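Local coordinates for putative uncharacterized protein PH0594 (Pyrococcus horikoshii, PDB 4HXF) that probably works as a serine peptidase of the prolyl oligopeptidase family, an acylaminoacyl peptidase that assembles into a self-compartmentalizing hexamer, at residues G282-L286 against A297-I303; D364-P370 against Y408-N414. All coordinates share one frame; numbering follows the deposited sequence.

Contact 1 lies in the beta-propeller and contact 2 in the alpha/beta-hydrolase domain, and the chain completes the first before it begins the second. Their centres are 19 Å apart, yet they meet at one corner: G282 CA is 4.3 Å from W366 CH2, and G282 N is 4.3 Å from N414 ND2, both plain packing. Y394 joins them more firmly, since it hydrogen-bonds the backbone of G282 and takes the indole N-H of W366 on its hydroxyl. In contact 2 the N414 side chain is about 12 Å from the bound chloromethyl ketone inhibitor; the V284 side chain of contact 1 is about 12 Å from a magnesium ion.

Contact 1 (G282-L286 against A297-I303); sequences GSVNL and AKGKHWI
The indole of W302 carries V284 CG2 over one face, in a CH-pi contact 3.7 Å from the centroid of the five-membered ring. At its edge lies the G282 carbonyl, where W302 NE1 gives a hydrogen bond to G282 O (2.9 Å) that fixes the ring's rotation. Valine suits the spot because its two branches go to different partners: at chi1 172° V284 CG2 faces the indole while CG1 comes near I303 O. G282 has a positive phi of 97°, where a side chain would jam against the preceding carbonyl.

The imidazole of H301 has G299 N near the rim of one face and I303 CD1 near the rim of the opposite one, with V284 O at its edge. H301 NE2 donates to A297 O, which L286 N also grips, from the other face of the carbonyl plane. Two side chains of 282-286 tie down the loop at G299, just before the inverse gamma turn centred on K300: S283 OG donates to G299 O at 2.6 Å, and N285 OD1 accepts from G299 N at 3.0 Å. An asparagine fits here because its other amide atom, ND2, bonds E280 and fixes the flip.

Backbone pairing frames these groups. L286 and A297 exchange bonds as an antiparallel hydrogen-bonded pair, V284 N reaches H301 O, and I303 N reaches V284 O. Strand 283-289 belongs to one four-stranded antiparallel sheet and strand 302-308 opens the next, so the loop through 298-301 joins successive blades, as expected of a beta-propeller.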
ATOM      1  N   GLY A 282      10.799   1.870 -54.180  1.00 15.23           N
ATOM      2  CA  GLY A 282      11.183   2.663 -52.995  1.00 15.63           C
ATOM      3  C   GLY A 282      10.164   3.592 -52.388  1.00 15.24           C
ATOM      4  O   GLY A 282      10.374   4.045 -51.279  1.00 16.63           O
ATOM      5  N   SER A 283       9.076   3.858 -53.073  1.00 14.06           N
ATOM      6  CA  SER A 283       7.992   4.708 -52.628  1.00 14.48           C
ATOM      7  C   SER A 283       6.797   3.808 -52.262  1.00 15.62           C
ATOM      8  O   SER A 283       6.652   2.643 -52.777  1.00 14.01           O
ATOM      9  CB  SER A 283       7.616   5.651 -53.770  1.00 16.43           C
ATOM     10  OG  SER A 283       8.703   6.528 -54.042  1.00 17.93           O
ATOM     11  N   VAL A 284       5.900   4.347 -51.446  1.00 14.78           N
ATOM     12  CA  VAL A 284       4.573   3.769 -51.260  1.00 14.75           C
ATOM     13  C   VAL A 284       3.618   4.905 -51.692  1.00 16.40           C
ATOM     14  O   VAL A 284       3.536   5.924 -51.002  1.00 16.68           O
ATOM     15  CB  VAL A 284       4.287   3.214 -49.890  1.00 14.42           C
ATOM     16  CG1 VAL A 284       2.840   2.819 -49.708  1.00 15.20           C
ATOM     17  CG2 VAL A 284       5.259   2.078 -49.576  1.00 15.38           C
ATOM     18  N   ASN A 285       2.927   4.706 -52.795  1.00 15.72           N
ATOM     19  CA  ASN A 285       2.197   5.763 -53.498  1.00 15.84           C
ATOM     20  C   ASN A 285       0.697   5.528 -53.429  1.00 16.85           C
ATOM     21  O   ASN A 285       0.283   4.364 -53.470  1.00 15.37           O
ATOM     22  CB  ASN A 285       2.620   5.853 -54.972  1.00 16.89           C
ATOM     23  CG  ASN A 285       4.061   6.323 -55.161  1.00 17.74           C
ATOM     24  OD1 ASN A 285       4.517   7.250 -54.455  1.00 15.14           O
ATOM     25  ND2 ASN A 285       4.786   5.626 -56.063  1.00 16.95           N
ATOM     26  N   LEU A 286      -0.093   6.578 -53.314  1.00 16.91           N
ATOM     27  CA  LEU A 286      -1.584   6.584 -53.202  1.00 16.74           C
ATOM     28  C   LEU A 286      -2.294   6.855 -54.520  1.00 17.05           C
ATOM     29  O   LEU A 286      -1.964   7.773 -55.293  1.00 17.93           O
ATOM     30  CB  LEU A 286      -2.039   7.667 -52.167  1.00 17.14           C
ATOM     31  CG  LEU A 286      -3.559   7.763 -51.881  1.00 18.48           C
ATOM     32  CD1 LEU A 286      -4.088   6.425 -51.253  1.00 19.06           C
ATOM     33  CD2 LEU A 286      -3.775   8.891 -50.864  1.00 20.02           C
ATOM     34  N   ALA A 297      -1.142  10.657 -54.833  1.00 19.32           N
ATOM     35  CA  ALA A 297       0.051  11.149 -54.160  1.00 18.82           C
ATOM     36  C   ALA A 297       1.160  10.185 -54.500  1.00 17.54           C
ATOM     37  O   ALA A 297       1.331   9.132 -53.815  1.00 18.14           O
ATOM     38  CB  ALA A 297      -0.171  11.310 -52.624  1.00 18.40           C
ATOM     39  N   LYS A 298       1.934  10.586 -55.491  1.00 19.06           N
ATOM     40  CA  LYS A 298       3.059   9.748 -55.956  1.00 19.45           C
ATOM     41  C   LYS A 298       4.286  10.591 -55.820  1.00 21.65           C
ATOM     42  O   LYS A 298       4.297  11.767 -56.280  1.00 21.78           O
ATOM     43  CB  LYS A 298       2.794   9.340 -57.414  1.00 21.99           C
ATOM     44  CG  LYS A 298       3.978   8.640 -58.077  1.00 24.08           C
ATOM     45  CD  LYS A 298       3.697   8.079 -59.464  1.00 31.49           C
ATOM     46  CE  LYS A 298       4.982   7.483 -60.071  1.00 36.25           C
ATOM     47  NZ  LYS A 298       4.784   7.388 -61.568  1.00 40.37           N
ATOM     48  N   GLY A 299       5.333  10.079 -55.236  1.00 19.71           N
ATOM     49  CA  GLY A 299       6.615  10.852 -55.170  1.00 20.98           C
ATOM     50  C   GLY A 299       7.618  10.048 -54.383  1.00 19.59           C
ATOM     51  O   GLY A 299       7.458   8.819 -54.130  1.00 18.58           O
ATOM     52  N   LYS A 300       8.687  10.748 -53.982  1.00 17.73           N
ATOM     53  CA  LYS A 300       9.737  10.133 -53.142  1.00 18.63           C
ATOM     54  C   LYS A 300       9.277  10.133 -51.698  1.00 17.42           C
ATOM     55  O   LYS A 300       9.728  10.942 -50.849  1.00 18.88           O
ATOM     56  CB  LYS A 300      11.053  10.911 -53.319  1.00 19.92           C
ATOM     57  CG  LYS A 300      11.628  10.795 -54.716  1.00 24.28           C
ATOM     58  CD  LYS A 300      12.997  11.506 -54.709  1.00 30.36           C
ATOM     59  CE  LYS A 300      14.014  10.984 -55.752  1.00 44.13           C
ATOM     60  NZ  LYS A 300      15.477  10.974 -55.202  1.00 45.06           N
ATOM     61  N   HIS A 301       8.349   9.215 -51.372  1.00 16.41           N
ATOM     62  CA  HIS A 301       7.684   9.230 -50.061  1.00 15.85           C
ATOM     63  C   HIS A 301       7.045   7.894 -49.792  1.00 15.95           C
ATOM     64  O   HIS A 301       6.961   7.049 -50.694  1.00 15.73           O
ATOM     65  CB  HIS A 301       6.641  10.350 -49.977  1.00 15.56           C
ATOM     66  CG  HIS A 301       5.505  10.251 -50.968  1.00 16.19           C
ATOM     67  ND1 HIS A 301       4.980  11.364 -51.583  1.00 17.35           N
ATOM     68  CD2 HIS A 301       4.705   9.179 -51.362  1.00 15.13           C
ATOM     69  CE1 HIS A 301       3.952  10.966 -52.358  1.00 17.86           C
ATOM     70  NE2 HIS A 301       3.794   9.613 -52.219  1.00 17.24           N
ATOM     71  N   TRP A 302       6.620   7.710 -48.564  1.00 15.10           N
ATOM     72  CA  TRP A 302       5.745   6.555 -48.154  1.00 15.45           C
ATOM     73  C   TRP A 302       4.477   7.058 -47.582  1.00 17.26           C
ATOM     74  O   TRP A 302       4.498   7.785 -46.569  1.00 14.96           O
ATOM     75  CB  TRP A 302       6.411   5.689 -47.115  1.00 16.27           C
ATOM     76  CG  TRP A 302       7.341   4.623 -47.629  1.00 18.16           C
ATOM     77  CD1 TRP A 302       8.272   4.789 -48.608  1.00 19.38           C
ATOM     78  CD2 TRP A 302       7.517   3.229 -47.172  1.00 16.04           C
ATOM     79  NE1 TRP A 302       9.006   3.646 -48.807  1.00 18.44           N
ATOM     80  CE2 TRP A 302       8.587   2.678 -47.957  1.00 18.75           C
ATOM     81  CE3 TRP A 302       6.887   2.441 -46.237  1.00 20.10           C
ATOM     82  CZ2 TRP A 302       9.030   1.383 -47.811  1.00 18.17           C
ATOM     83  CZ3 TRP A 302       7.346   1.109 -46.091  1.00 19.91           C
ATOM     84  CH2 TRP A 302       8.357   0.600 -46.890  1.00 18.28           C
ATOM     85  N   ILE A 303       3.379   6.731 -48.229  1.00 15.97           N
ATOM     86  CA  ILE A 303       1.994   6.961 -47.710  1.00 15.85           C
ATOM     87  C   ILE A 303       1.677   5.888 -46.676  1.00 17.04           C
ATOM     88  O   ILE A 303       1.451   4.710 -47.074  1.00 18.85           O
ATOM     89  CB  ILE A 303       0.926   7.089 -48.802  1.00 15.83           C
ATOM     90  CG1 ILE A 303       1.282   8.149 -49.846  1.00 16.80           C
ATOM     91  CG2 ILE A 303      -0.483   7.343 -48.153  1.00 17.01           C
ATOM     92  CD1 ILE A 303       1.583   9.582 -49.334  1.00 18.35           C
TER

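Contact 2 (D364-P370 against Y408-N414); sequences DGWYIKP and YYIVYVN
W366 lies slanted across Y412, the two planes 21° apart but slid so far that the rings barely overlap; W366 CB, 3.8 Å from the centroid of the Y412 ring, sits over that ring's face instead. The pair belongs to antiparallel strands 361-368 and 409-413 of the eight-stranded mixed sheet of the alpha/beta-hydrolase fold. Y412 CG stands between its backbone N and carbonyl carbon (chi1 58°), which brings the phenol under W366 CB. The far rim of the indole meets N414 edge-on, with W366 CH2 3.5 Å from N414 ND2 and ring and amide planes 78° apart; that amide nitrogen bonds Y392 O and Y421 OH.

On the same sheet face I368 and I410 pack CB against CB, and helix 398-405 covers them with A404 and M400; isoleucines suit the place, being apolar against the helix and, as beta-branched residues, at home in strands. G365 pairs with V413, and a beta carbon there would crowd V413 CG1.

Past the last bridged pair, I368 with I410, P370 CD rests over the centre of the Y409 ring, 3.9 Å from its centroid. K369 runs extended beside the same phenol, pointing the same way, and its amine bonds Q454. Y409 OH bonds E452.

W366 and Y412 exchange backbone bonds, and N414 N donates to D364 O. Past that last bond, one water accepts from D364 N and donates to N414 O, 2.8 Å from each.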
ATOM      1  N   ASP A 364      18.009  -0.456 -58.122  1.00 17.22           N
ATOM      2  CA  ASP A 364      18.057   0.778 -57.384  1.00 16.88           C
ATOM      3  C   ASP A 364      18.953   0.682 -56.148  1.00 15.65           C
ATOM      4  O   ASP A 364      18.849  -0.269 -55.367  1.00 16.91           O
ATOM      5  CB  ASP A 364      16.657   1.127 -56.903  1.00 16.30           C
ATOM      6  CG  ASP A 364      15.737   1.614 -58.053  1.00 20.82           C
ATOM      7  OD1 ASP A 364      16.152   2.325 -58.963  1.00 20.46           O
ATOM      8  OD2 ASP A 364      14.545   1.277 -57.925  1.00 19.11           O
ATOM      9  N   GLY A 365      19.820   1.699 -56.009  1.00 17.86           N
ATOM     10  CA  GLY A 365      20.571   1.909 -54.757  1.00 17.16           C
ATOM     11  C   GLY A 365      20.397   3.366 -54.372  1.00 17.50           C
ATOM     12  O   GLY A 365      19.933   4.248 -55.127  1.00 15.95           O
ATOM     13  N   TRP A 366      20.680   3.604 -53.110  1.00 15.18           N
ATOM     14  CA  TRP A 366      20.816   4.950 -52.547  1.00 16.00           C
ATOM     15  C   TRP A 366      22.031   5.113 -51.636  1.00 15.20           C
ATOM     16  O   TRP A 366      22.483   4.135 -51.039  1.00 15.91           O
ATOM     17  CB  TRP A 366      19.584   5.382 -51.717  1.00 17.42           C
ATOM     18  CG  TRP A 366      18.265   5.397 -52.470  1.00 15.99           C
ATOM     19  CD1 TRP A 366      17.636   6.480 -53.007  1.00 17.91           C
ATOM     20  CD2 TRP A 366      17.404   4.261 -52.794  1.00 14.93           C
ATOM     21  NE1 TRP A 366      16.486   6.124 -53.702  1.00 16.87           N
ATOM     22  CE2 TRP A 366      16.285   4.794 -53.567  1.00 16.47           C
ATOM     23  CE3 TRP A 366      17.465   2.889 -52.564  1.00 15.12           C
ATOM     24  CZ2 TRP A 366      15.311   4.000 -54.036  1.00 15.16           C
ATOM     25  CZ3 TRP A 366      16.431   2.077 -53.064  1.00 16.39           C
ATOM     26  CH2 TRP A 366      15.400   2.618 -53.740  1.00 15.76           C
ATOM     27  N   TYR A 367      22.514   6.357 -51.534  1.00 14.85           N
ATOM     28  CA  TYR A 367      23.492   6.619 -50.498  1.00 15.48           C
ATOM     29  C   TYR A 367      23.391   7.980 -49.940  1.00 16.67           C
ATOM     30  O   TYR A 367      22.790   8.860 -50.544  1.00 17.88           O
ATOM     31  CB  TYR A 367      24.892   6.397 -51.077  1.00 16.54           C
ATOM     32  CG  TYR A 367      25.386   7.410 -52.046  1.00 16.63           C
ATOM     33  CD1 TYR A 367      25.236   7.193 -53.440  1.00 16.65           C
ATOM     34  CD2 TYR A 367      26.122   8.512 -51.654  1.00 18.37           C
ATOM     35  CE1 TYR A 367      25.716   8.071 -54.343  1.00 18.76           C
ATOM     36  CE2 TYR A 367      26.620   9.367 -52.617  1.00 19.35           C
ATOM     37  CZ  TYR A 367      26.426   9.118 -53.946  1.00 18.37           C
ATOM     38  OH  TYR A 367      27.003   9.981 -54.881  1.00 19.50           O
ATOM     39  N   ILE A 368      23.892   8.113 -48.711  1.00 15.97           N
ATOM     40  CA  ILE A 368      23.980   9.403 -48.044  1.00 17.80           C
ATOM     41  C   ILE A 368      25.428   9.704 -47.794  1.00 17.21           C
ATOM     42  O   ILE A 368      26.183   8.885 -47.295  1.00 17.70           O
ATOM     43  CB  ILE A 368      23.243   9.422 -46.690  1.00 17.98           C
ATOM     44  CG1 ILE A 368      21.729   9.218 -46.853  1.00 19.15           C
ATOM     45  CG2 ILE A 368      23.564  10.693 -45.919  1.00 16.21           C
ATOM     46  CD1 ILE A 368      20.983   8.776 -45.603  1.00 18.73           C
ATOM     47  N   LYS A 369      25.811  10.915 -48.166  1.00 16.90           N
ATOM     48  CA  LYS A 369      27.202  11.420 -48.003  1.00 18.44           C
ATOM     49  C   LYS A 369      27.254  12.371 -46.776  1.00 19.58           C
ATOM     50  O   LYS A 369      26.398  13.277 -46.620  1.00 20.63           O
ATOM     51  CB  LYS A 369      27.686  12.142 -49.255  1.00 21.17           C
ATOM     52  CG  LYS A 369      29.111  12.623 -49.086  1.00 21.95           C
ATOM     53  CD  LYS A 369      29.485  13.439 -50.317  1.00 22.11           C
ATOM     54  CE  LYS A 369      30.970  13.769 -50.381  1.00 25.10           C
ATOM     55  NZ  LYS A 369      31.465  14.549 -51.613  1.00 24.64           N
ATOM     56  N   PRO A 370      28.146  12.047 -45.800  1.00 19.08           N
ATOM     57  CA  PRO A 370      28.279  12.885 -44.615  1.00 18.46           C
ATOM     58  C   PRO A 370      29.044  14.157 -44.933  1.00 21.44           C
ATOM     59  O   PRO A 370      29.584  14.320 -46.033  1.00 22.54           O
ATOM     60  CB  PRO A 370      29.096  11.978 -43.684  1.00 18.85           C
ATOM     61  CG  PRO A 370      30.020  11.304 -44.612  1.00 19.51           C
ATOM     62  CD  PRO A 370      29.134  10.949 -45.781  1.00 17.32           C
ATOM     63  N   TYR A 408      29.492   9.117 -41.258  1.00 16.28           N
ATOM     64  CA  TYR A 408      29.490   7.900 -42.098  1.00 17.01           C
ATOM     65  C   TYR A 408      28.709   8.056 -43.405  1.00 15.87           C
ATOM     66  O   TYR A 408      27.645   8.656 -43.416  1.00 17.44           O
ATOM     67  CB  TYR A 408      28.920   6.657 -41.387  1.00 16.03           C
ATOM     68  CG  TYR A 408      29.547   6.216 -40.083  1.00 16.83           C
ATOM     69  CD1 TYR A 408      29.348   6.907 -38.882  1.00 17.69           C
ATOM     70  CD2 TYR A 408      30.412   5.123 -40.057  1.00 17.10           C
ATOM     71  CE1 TYR A 408      29.972   6.555 -37.701  1.00 18.89           C
ATOM     72  CE2 TYR A 408      31.037   4.769 -38.846  1.00 16.77           C
ATOM     73  CZ  TYR A 408      30.791   5.430 -37.715  1.00 18.23           C
ATOM     74  OH  TYR A 408      31.391   5.042 -36.547  1.00 19.71           O
ATOM     75  N   TYR A 409      29.285   7.544 -44.476  1.00 16.06           N
ATOM     76  CA  TYR A 409      28.472   7.213 -45.648  1.00 15.59           C
ATOM     77  C   TYR A 409      27.482   6.132 -45.246  1.00 15.96           C
ATOM     78  O   TYR A 409      27.817   5.204 -44.514  1.00 16.15           O
ATOM     79  CB  TYR A 409      29.309   6.659 -46.797  1.00 16.09           C
ATOM     80  CG  TYR A 409      29.976   7.720 -47.665  1.00 17.81           C
ATOM     81  CD1 TYR A 409      31.282   8.119 -47.392  1.00 18.50           C
ATOM     82  CD2 TYR A 409      29.312   8.278 -48.757  1.00 18.62           C
ATOM     83  CE1 TYR A 409      31.950   9.002 -48.242  1.00 20.60           C
ATOM     84  CE2 TYR A 409      29.948   9.179 -49.583  1.00 20.15           C
ATOM     85  CZ  TYR A 409      31.272   9.532 -49.309  1.00 20.20           C
ATOM     86  OH  TYR A 409      31.840  10.444 -50.226  1.00 21.20           O
ATOM     87  N   ILE A 410      26.305   6.199 -45.819  1.00 15.75           N
ATOM     88  CA  ILE A 410      25.259   5.187 -45.663  1.00 14.34           C
ATOM     89  C   ILE A 410      24.928   4.719 -47.096  1.00 14.54           C
ATOM     90  O   ILE A 410      24.742   5.553 -48.021  1.00 16.00           O
ATOM     91  CB  ILE A 410      23.981   5.829 -45.083  1.00 15.15           C
ATOM     92  CG1 ILE A 410      24.296   6.694 -43.835  1.00 15.76           C
ATOM     93  CG2 ILE A 410      22.896   4.806 -44.816  1.00 14.80           C
ATOM     94  CD1 ILE A 410      24.962   5.924 -42.666  1.00 13.94           C
ATOM     95  N   VAL A 411      24.925   3.399 -47.264  1.00 15.23           N
ATOM     96  CA  VAL A 411      24.612   2.841 -48.590  1.00 16.30           C
ATOM     97  C   VAL A 411      23.626   1.711 -48.431  1.00 16.04           C
ATOM     98  O   VAL A 411      23.715   0.893 -47.546  1.00 14.22           O
ATOM     99  CB  VAL A 411      25.859   2.425 -49.385  1.00 19.37           C
ATOM    100  CG1 VAL A 411      26.664   1.377 -48.780  1.00 23.75           C
ATOM    101  CG2 VAL A 411      25.457   1.991 -50.853  1.00 19.79           C
ATOM    102  N   TYR A 412      22.677   1.636 -49.335  1.00 14.93           N
ATOM    103  CA  TYR A 412      21.625   0.614 -49.239  1.00 14.04           C
ATOM    104  C   TYR A 412      20.913   0.410 -50.622  1.00 13.78           C
ATOM    105  O   TYR A 412      20.810   1.361 -51.424  1.00 16.39           O
ATOM    106  CB  TYR A 412      20.613   1.001 -48.176  1.00 14.95           C
ATOM    107  CG  TYR A 412      19.868   2.337 -48.286  1.00 14.99           C
ATOM    108  CD1 TYR A 412      20.353   3.504 -47.724  1.00 19.03           C
ATOM    109  CD2 TYR A 412      18.694   2.421 -48.973  1.00 16.16           C
ATOM    110  CE1 TYR A 412      19.651   4.664 -47.874  1.00 19.06           C
ATOM    111  CE2 TYR A 412      17.955   3.632 -49.050  1.00 17.90           C
ATOM    112  CZ  TYR A 412      18.483   4.726 -48.446  1.00 20.21           C
ATOM    113  OH  TYR A 412      17.711   5.879 -48.582  1.00 28.97           O
ATOM    114  N   VAL A 413      20.546  -0.849 -50.906  1.00 14.43           N
ATOM    115  CA  VAL A 413      19.937  -1.141 -52.212  1.00 13.97           C
ATOM    116  C   VAL A 413      18.700  -1.981 -52.019  1.00 14.02           C
ATOM    117  O   VAL A 413      18.448  -2.540 -50.950  1.00 13.34           O
ATOM    118  CB  VAL A 413      20.948  -1.881 -53.177  1.00 15.20           C
ATOM    119  CG1 VAL A 413      22.320  -1.081 -53.164  1.00 15.56           C
ATOM    120  CG2 VAL A 413      21.155  -3.427 -52.778  1.00 14.08           C
ATOM    121  N   ASN A 414      17.959  -2.151 -53.144  1.00 14.22           N
ATOM    122  CA  ASN A 414      16.859  -3.137 -53.165  1.00 13.70           C
ATOM    123  C   ASN A 414      17.289  -4.331 -54.039  1.00 15.24           C
ATOM    124  O   ASN A 414      17.159  -4.301 -55.286  1.00 14.65           O
ATOM    125  CB  ASN A 414      15.587  -2.489 -53.700  1.00 13.62           C
ATOM    126  CG  ASN A 414      14.840  -1.684 -52.652  1.00 12.94           C
ATOM    127  OD1 ASN A 414      14.869  -2.050 -51.464  1.00 14.51           O
ATOM    128  ND2 ASN A 414      14.098  -0.603 -53.069  1.00 12.70           N
TER
HETATM  129  O   HOH W   1      16.266  -2.523 -57.246  1.00 15.01           O